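Local coordinates for protein aminotransferase class I and II (Streptococcus suis 89/1591, PDB 3OP7) that probably moves amino groups between amino acids and keto acids, using pyridoxal phosphate held covalently on a lysine of its own chain, at residues E35-F38 against A39-G42; E181-E185 against V186-I190; P205-I208 against E209-D212. One frame throughout, in Å; residues are numbered along the deposited sequence. Where two conformers were deposited one is given.

Contact 1. Residues E35-F38 against A39-G42; sequences EELF and ALSG
Glu-35 and Glu-36 offer their carbonyl oxygens to amides of the last turn of helix 34-41: Ala-39 N donates to Glu-35 O at 3.0 Å, and Leu-40 N to Glu-36 O at 2.9 Å, this second bond bent little (166° at the hydrogen). Ser-41 N continues the series to Leu-37 O at 3.0 Å and adds a weak bond to Phe-38 O. Gly-42 then leaves the helix with a positive phi of 67°, completing a Schellman motif. Among the side chains, Leu-40 holds CG between its backbone N and carbonyl carbon (chi1 66°). CG is thereby laid 3.4 Å from Glu-36 O, and CD1 meets Leu-37 CD1 at 4.1 Å, the two branched ends crossing at a slant. Both leucines continue onto Ile-273 of helix 270-294. Ser-41 folds back similarly, its OG 2.8 Å from Leu-37 O and 3.1 Å from Phe-38 O; the same hydroxyl is hydrogen-bonded to Thr-43 OG1. Facing elsewhere, Glu-36 makes a salt bridge with Arg-276, and Glu-35 OE1 bonds Gln-53 of the second subunit. The example illustrates a helix C-terminus at which a serine hydroxyl lies within reach of two carbonyls of the final turn, while the leucines pack that turn against helix 270-294, Leu-37 also against helix 257-268.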
loop_
_atom_site.group_PDB
_atom_site.type_symbol
_atom_site.label_atom_id
_atom_site.label_comp_id
_atom_site.label_asym_id
_atom_site.label_seq_id
_atom_site.Cartn_x
_atom_site.Cartn_y
_atom_site.Cartn_z
ATOM N N GLU A 35 11.749 -21.792 -3.951
ATOM C CA GLU A 35 12.444 -22.986 -4.449
ATOM C C GLU A 35 12.403 -23.070 -5.980
ATOM O O GLU A 35 13.423 -23.285 -6.614
ATOM C CB GLU A 35 11.781 -24.245 -3.874
ATOM C CG GLU A 35 12.200 -25.572 -4.524
ATOM C CD GLU A 35 13.156 -26.384 -3.703
ATOM O OE1 GLU A 35 13.103 -26.320 -2.446
ATOM O OE2 GLU A 35 13.947 -27.127 -4.340
ATOM N N GLU A 36 11.215 -22.915 -6.548
ATOM C CA GLU A 36 11.048 -22.967 -7.998
ATOM C C GLU A 36 11.746 -21.784 -8.666
ATOM O O GLU A 36 12.330 -21.931 -9.745
ATOM C CB GLU A 36 9.557 -23.033 -8.423
ATOM C CG GLU A 36 9.380 -23.493 -9.886
ATOM C CD GLU A 36 7.956 -23.525 -10.443
ATOM O OE1 GLU A 36 6.970 -23.355 -9.690
ATOM O OE2 GLU A 36 7.844 -23.729 -11.682
ATOM N N LEU A 37 11.672 -20.600 -8.053
ATOM C CA LEU A 37 12.385 -19.448 -8.610
ATOM C C LEU A 37 13.903 -19.635 -8.606
ATOM O O LEU A 37 14.569 -19.326 -9.606
ATOM C CB LEU A 37 12.049 -18.163 -7.878
ATOM C CG LEU A 37 12.700 -16.873 -8.370
ATOM C CD1 LEU A 37 12.393 -16.576 -9.868
ATOM C CD2 LEU A 37 12.313 -15.668 -7.443
ATOM N N PHE A 38 14.447 -20.202 -7.533
ATOM C CA PHE A 38 15.868 -20.501 -7.508
ATOM C C PHE A 38 16.219 -21.479 -8.625
ATOM O O PHE A 38 17.225 -21.307 -9.316
ATOM C CB PHE A 38 16.273 -21.105 -6.169
ATOM C CG PHE A 38 16.221 -20.142 -4.992
ATOM C CD1 PHE A 38 16.557 -18.816 -5.138
ATOM C CD2 PHE A 38 15.929 -20.612 -3.725
ATOM C CE1 PHE A 38 16.562 -17.971 -4.047
ATOM C CE2 PHE A 38 15.928 -19.763 -2.633
ATOM C CZ PHE A 38 16.251 -18.444 -2.794
ATOM N N ALA A 39 15.385 -22.505 -8.799
ATOM C CA ALA A 39 15.645 -23.537 -9.802
ATOM C C ALA A 39 15.634 -22.988 -11.222
ATOM O O ALA A 39 16.542 -23.266 -12.002
ATOM C CB ALA A 39 14.648 -24.717 -9.672
ATOM N N LEU A 40 14.617 -22.212 -11.580
ATOM C CA LEU A 40 14.556 -21.716 -12.942
ATOM C C LEU A 40 15.624 -20.631 -13.211
ATOM O O LEU A 40 16.053 -20.445 -14.351
ATOM C CB LEU A 40 13.129 -21.296 -13.326
ATOM C CG LEU A 40 12.514 -20.120 -12.622
ATOM C CD1 LEU A 40 13.159 -18.857 -13.205
ATOM C CD2 LEU A 40 10.964 -20.087 -12.777
ATOM N N SER A 41 16.094 -19.971 -12.164
ATOM C CA SER A 41 17.089 -18.922 -12.309
ATOM C C SER A 41 18.536 -19.449 -12.178
ATOM O O SER A 41 19.471 -18.726 -12.438
ATOM C CB SER A 41 16.830 -17.829 -11.276
ATOM O OG SER A 41 17.157 -18.258 -9.960
ATOM N N GLY A 42 18.717 -20.701 -11.783
ATOM C CA GLY A 42 20.056 -21.216 -11.519
ATOM C C GLY A 42 20.776 -20.604 -10.324
ATOM O O GLY A 42 22.001 -20.626 -10.270
#

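Contact 2. Residues E181-E185 against V186-I190; sequences EIASE and VGAYI. With EDO (1,2-ethanediol), chain J.
Val-186 N turns back to Ala-183 O, donating at 3.2 Å near the end of helix 173-184. The valine side chain stays close to the same acceptor: CG2, placed between the backbone N and the carbonyl carbon (CG1 chi1 -52°), rests 3.5 Å from Ala-183 O. Gly-187 follows with a positive phi of 71°, part of the turn toward the strand; its N makes a weak bond to Ser-184 O at 3.5 Å. Ala-188 N is then brought to 3.1 Å from Ala-183 O, on the face of the carbonyl plane opposite to that used by Val-186 N. One oxygen is thus gripped by two amides, each well above the plane rather than on a lone pair. The methyl groups of Ala-188 and Ala-183 approach with their CB atoms 4.3 Å apart. After the chain has entered strand 189-193, Ile-190 points back at the helix, and its CD1 presses against Ala-183 CB at 3.5 Å. An extended outer torsion (chi2 171°) carries that methyl to the alanine, and the same side chain also lies on Leu-179 and Val-180. At the solvent end, Glu-185 CG touches C1 of a 1,2-ethanediol at 3.4 Å, a molecule probably taken from the crystallisation liquor and also hydrogen-bonded to Arg-148. The segments form the helix-to-strand return of a beta-alpha-beta unit built from strand 157-161, helix 173-184 and strand 189-193. Chemically, the return is secured by a buried alanine whose carbonyl satisfies two loop amides while its methyl, small enough for close approach, seats the helix against the incoming strand.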
loop_
_atom_site.group_PDB
_atom_site.type_symbol
_atom_site.label_atom_id
_atom_site.label_comp_id
_atom_site.label_asym_id
_atom_site.label_seq_id
_atom_site.Cartn_x
_atom_site.Cartn_y
_atom_site.Cartn_z
ATOM N N GLU A 181 -3.170 9.740 -30.534
ATOM C CA GLU A 181 -3.465 10.937 -31.309
ATOM C C GLU A 181 -4.645 11.712 -30.719
ATOM O O GLU A 181 -4.618 12.949 -30.700
ATOM C CB GLU A 181 -3.668 10.602 -32.786
ATOM C CG GLU A 181 -2.360 10.243 -33.473
ATOM C CD GLU A 181 -2.522 9.825 -34.918
ATOM O OE1 GLU A 181 -3.505 9.119 -35.238
ATOM O OE2 GLU A 181 -1.656 10.212 -35.741
ATOM N N ILE A 182 -5.656 11.005 -30.208
ATOM C CA ILE A 182 -6.795 11.672 -29.583
ATOM C C ILE A 182 -6.397 12.358 -28.258
ATOM O O ILE A 182 -6.685 13.570 -28.056
ATOM C CB ILE A 182 -7.964 10.705 -29.321
ATOM C CG1 ILE A 182 -8.523 10.129 -30.623
ATOM C CG2 ILE A 182 -9.062 11.424 -28.535
ATOM C CD1 ILE A 182 -9.440 8.872 -30.371
ATOM N N ALA A 183 -5.685 11.631 -27.375
ATOM C CA ALA A 183 -5.206 12.161 -26.109
ATOM C C ALA A 183 -4.284 13.362 -26.319
ATOM O O ALA A 183 -4.373 14.354 -25.596
ATOM C CB ALA A 183 -4.459 11.073 -25.252
ATOM N N SER A 184 -3.445 13.284 -27.353
ATOM C CA SER A 184 -2.509 14.365 -27.652
ATOM C C SER A 184 -3.165 15.661 -28.044
ATOM O O SER A 184 -2.544 16.696 -27.902
ATOM C CB SER A 184 -1.564 13.974 -28.800
ATOM O OG SER A 184 -0.790 12.918 -28.341
ATOM N N GLU A 185 -4.392 15.632 -28.581
ATOM C CA GLU A 185 -5.076 16.878 -28.898
ATOM C C GLU A 185 -5.232 17.813 -27.696
ATOM O O GLU A 185 -5.303 19.048 -27.876
ATOM C CB GLU A 185 -6.472 16.649 -29.499
ATOM C CG GLU A 185 -6.525 16.233 -30.932
ATOM C CD GLU A 185 -5.923 17.258 -31.884
ATOM O OE1 GLU A 185 -6.559 18.289 -32.240
ATOM O OE2 GLU A 185 -4.777 17.010 -32.282
ATOM N N VAL A 186 -5.323 17.233 -26.496
ATOM C CA VAL A 186 -5.538 17.994 -25.275
ATOM C C VAL A 186 -4.445 17.822 -24.234
ATOM O O VAL A 186 -4.505 18.456 -23.159
ATOM C CB VAL A 186 -6.912 17.671 -24.635
ATOM C CG1 VAL A 186 -8.030 17.824 -25.653
ATOM C CG2 VAL A 186 -6.933 16.299 -24.091
ATOM N N GLY A 187 -3.408 17.029 -24.529
ATOM C CA GLY A 187 -2.353 16.803 -23.541
ATOM C C GLY A 187 -2.817 15.926 -22.366
ATOM O O GLY A 187 -2.286 16.019 -21.246
ATOM N N ALA A 188 -3.820 15.066 -22.589
ATOM C CA ALA A 188 -4.300 14.167 -21.531
ATOM C C ALA A 188 -3.267 13.078 -21.266
ATOM O O ALA A 188 -2.631 12.578 -22.183
ATOM C CB ALA A 188 -5.656 13.510 -21.929
ATOM N N TYR A 189 -3.100 12.703 -20.010
ATOM C CA TYR A 189 -2.284 11.562 -19.688
ATOM C C TYR A 189 -3.082 10.368 -20.093
ATOM O O TYR A 189 -4.314 10.409 -20.082
ATOM C CB TYR A 189 -2.102 11.396 -18.207
ATOM C CG TYR A 189 -1.349 12.493 -17.489
ATOM C CD1 TYR A 189 -0.030 12.709 -17.748
ATOM C CD2 TYR A 189 -1.991 13.288 -16.511
ATOM C CE1 TYR A 189 0.675 13.728 -17.061
ATOM C CE2 TYR A 189 -1.310 14.285 -15.821
ATOM C CZ TYR A 189 0.025 14.494 -16.094
ATOM O OH TYR A 189 0.703 15.483 -15.402
ATOM N N ILE A 190 -2.389 9.283 -20.365
ATOM C CA ILE A 190 -3.022 7.966 -20.483
ATOM C C ILE A 190 -2.365 7.026 -19.476
ATOM O O ILE A 190 -1.175 6.719 -19.575
ATOM C CB ILE A 190 -2.925 7.350 -21.903
ATOM C CG1 ILE A 190 -3.644 8.216 -22.953
ATOM C CG2 ILE A 190 -3.544 5.926 -21.867
ATOM C CD1 ILE A 190 -3.420 7.793 -24.405
HETATM C C1 EDO J . -7.470 14.267 -33.558
HETATM O O1 EDO J . -6.231 13.540 -33.736
HETATM C C2 EDO J . -8.590 13.597 -34.358
HETATM O O2 EDO J . -9.417 12.711 -33.584
#

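Contact 3. Residues P205-I208 against E209-D212; sequences PSII and EVYD. With EDO (1,2-ethanediol), chain K.
Glu-209 OE1 is held by two donors: Ser-206 N at 2.9 Å, and O2 of a bound 1,2-ethanediol at 2.8 Å. The backbone amide meets the carboxylate on its anti side, 27° out of plane. The glutamate gets there by starting beside its own backbone N (chi1 -66°) and running extended beyond CG (chi2 170°), back along the turn toward the N-cap. Its second oxygen, OE2, accepts from Thr-77 N, an additional restraint on how the carboxylate can rotate. Ser-206 answers in the other direction, its OG accepting a weak bond from Ile-208 N at 3.3 Å, so that serine and glutamate make a capping box at the start of helix 207-210. Glu-194 reinforces the cap, with one carboxylate oxygen bonded to Ser-206 OG and the other to Ile-207 N. Within this single, weakly bonded turn the main chain closes three residues ahead: Glu-209 N reaches Ser-206 O at 2.9 Å, and Val-210 N reaches Ile-207 O at 3.1 Å. Both donors stand well above the plane of the carbonyl they meet. Val-210 divides its methyls between two neighbours, CG1 against Pro-205 CG at 3.7 Å and CG2 against Ile-207 CD1 at 4.0 Å, and in each pair the side chains cross at about a right angle. Ile-207 carries the apolar packing onward to Ile-190 of strand 189-193, and Arg-173 covers Pro-205 and Val-210. The chemistry is that of a helix start capped by carboxylates: amides at the N-terminus, which lack partners within a helix, are supplied with acceptors by side chains, and the closeness of the carboxylates to these first N-H groups would probably be electrostatically favourable.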
loop_
_atom_site.group_PDB
_atom_site.type_symbol
_atom_site.label_atom_id
_atom_site.label_comp_id
_atom_site.label_asym_id
_atom_site.label_seq_id
_atom_site.Cartn_x
_atom_site.Cartn_y
_atom_site.Cartn_z
ATOM N N PRO A 205 2.786 -2.640 -27.776
ATOM C CA PRO A 205 3.688 -1.807 -27.018
ATOM C C PRO A 205 3.034 -1.345 -25.728
ATOM O O PRO A 205 1.799 -1.303 -25.617
ATOM C CB PRO A 205 3.925 -0.610 -27.951
ATOM C CG PRO A 205 2.677 -0.532 -28.799
ATOM C CD PRO A 205 2.328 -1.965 -29.013
ATOM N N SER A 206 3.869 -1.023 -24.753
ATOM C CA SER A 206 3.442 -0.253 -23.570
ATOM C C SER A 206 3.023 1.152 -23.988
ATOM O O SER A 206 3.565 1.725 -24.941
ATOM C CB SER A 206 4.570 -0.160 -22.559
ATOM O OG SER A 206 4.196 0.684 -21.465
ATOM N N ILE A 207 2.075 1.710 -23.253
ATOM C CA ILE A 207 1.673 3.104 -23.461
ATOM C C ILE A 207 2.845 4.039 -23.480
ATOM O O ILE A 207 2.916 4.954 -24.281
ATOM C CB ILE A 207 0.565 3.579 -22.453
ATOM C CG1 ILE A 207 -0.196 4.774 -23.016
ATOM C CG2 ILE A 207 1.066 3.883 -21.016
ATOM C CD1 ILE A 207 -0.931 4.536 -24.355
ATOM N N ILE A 208 3.802 3.814 -22.590
ATOM C CA ILE A 208 4.941 4.711 -22.538
ATOM C C ILE A 208 5.903 4.597 -23.738
ATOM O O ILE A 208 6.711 5.499 -23.961
ATOM C CB ILE A 208 5.691 4.492 -21.229
ATOM C CG1 ILE A 208 6.515 5.738 -20.886
ATOM C CG2 ILE A 208 6.464 3.183 -21.299
ATOM C CD1 ILE A 208 7.231 5.666 -19.546
ATOM N N GLU A 209 5.780 3.537 -24.536
ATOM C CA GLU A 209 6.549 3.380 -25.777
ATOM C C GLU A 209 5.897 4.092 -26.972
ATOM O O GLU A 209 6.534 4.234 -28.048
ATOM C CB GLU A 209 6.756 1.880 -26.080
ATOM C CG GLU A 209 7.644 1.177 -25.041
ATOM C CD GLU A 209 7.683 -0.331 -25.159
ATOM O OE1 GLU A 209 6.653 -1.005 -25.418
ATOM O OE2 GLU A 209 8.776 -0.878 -24.916
ATOM N N VAL A 210 4.639 4.501 -26.814
ATOM C CA VAL A 210 3.944 5.225 -27.867
ATOM C C VAL A 210 3.531 6.646 -27.507
ATOM O O VAL A 210 3.034 7.360 -28.387
ATOM C CB VAL A 210 2.719 4.438 -28.396
ATOM C CG1 VAL A 210 3.153 3.148 -29.138
ATOM C CG2 VAL A 210 1.733 4.116 -27.314
ATOM N N TYR A 211 3.732 7.053 -26.259
ATOM C CA TYR A 211 3.281 8.375 -25.778
ATOM C C TYR A 211 4.115 8.865 -24.626
ATOM O O TYR A 211 4.222 8.184 -23.595
ATOM C CB TYR A 211 1.821 8.265 -25.339
ATOM C CG TYR A 211 1.068 9.556 -25.047
ATOM C CD1 TYR A 211 1.306 10.730 -25.775
ATOM C CD2 TYR A 211 0.052 9.562 -24.125
ATOM C CE1 TYR A 211 0.563 11.893 -25.549
ATOM C CE2 TYR A 211 -0.676 10.709 -23.853
ATOM C CZ TYR A 211 -0.419 11.879 -24.583
ATOM O OH TYR A 211 -1.140 12.998 -24.347
ATOM N N ASP A 212 4.653 10.081 -24.759
ATOM C CA ASP A 212 5.426 10.744 -23.684
ATOM C C ASP A 212 4.619 10.921 -22.429
ATOM O O ASP A 212 5.159 10.921 -21.309
ATOM C CB ASP A 212 5.892 12.158 -24.070
ATOM C CG ASP A 212 6.877 12.754 -23.036
ATOM O OD1 ASP A 212 8.046 12.295 -23.063
ATOM O OD2 ASP A 212 6.505 13.662 -22.205
HETATM C C1 EDO K . 8.850 -1.075 -28.525
HETATM O O1 EDO K . 8.666 0.199 -29.165
HETATM C C2 EDO K . 7.565 -1.897 -28.613
HETATM O O2 EDO K . 7.342 -2.764 -27.484
#

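Contact 1 comes first along the chain and stands apart, on helix 34-41, its centre about 43 Å from that of contact 2 and about 32 Å from that of contact 3. Contacts 2 and 3 follow in series, their centres about 12 Å apart, in successive beta-alpha-beta units that share strand 189-193, a parallel neighbour of strands 157-161 and 214-219 in the mixed sheet. They touch directly: Tyr-211 OH lies 2.7 Å from Ala-188 O, a probable hydrogen bond, and Ile-190 packs on Ile-207. They thus tie consecutive crossovers together on one side of the large sheet, whereas contact 1 lies at the subunit boundary through Glu-35 and Gln-53 of the second subunit.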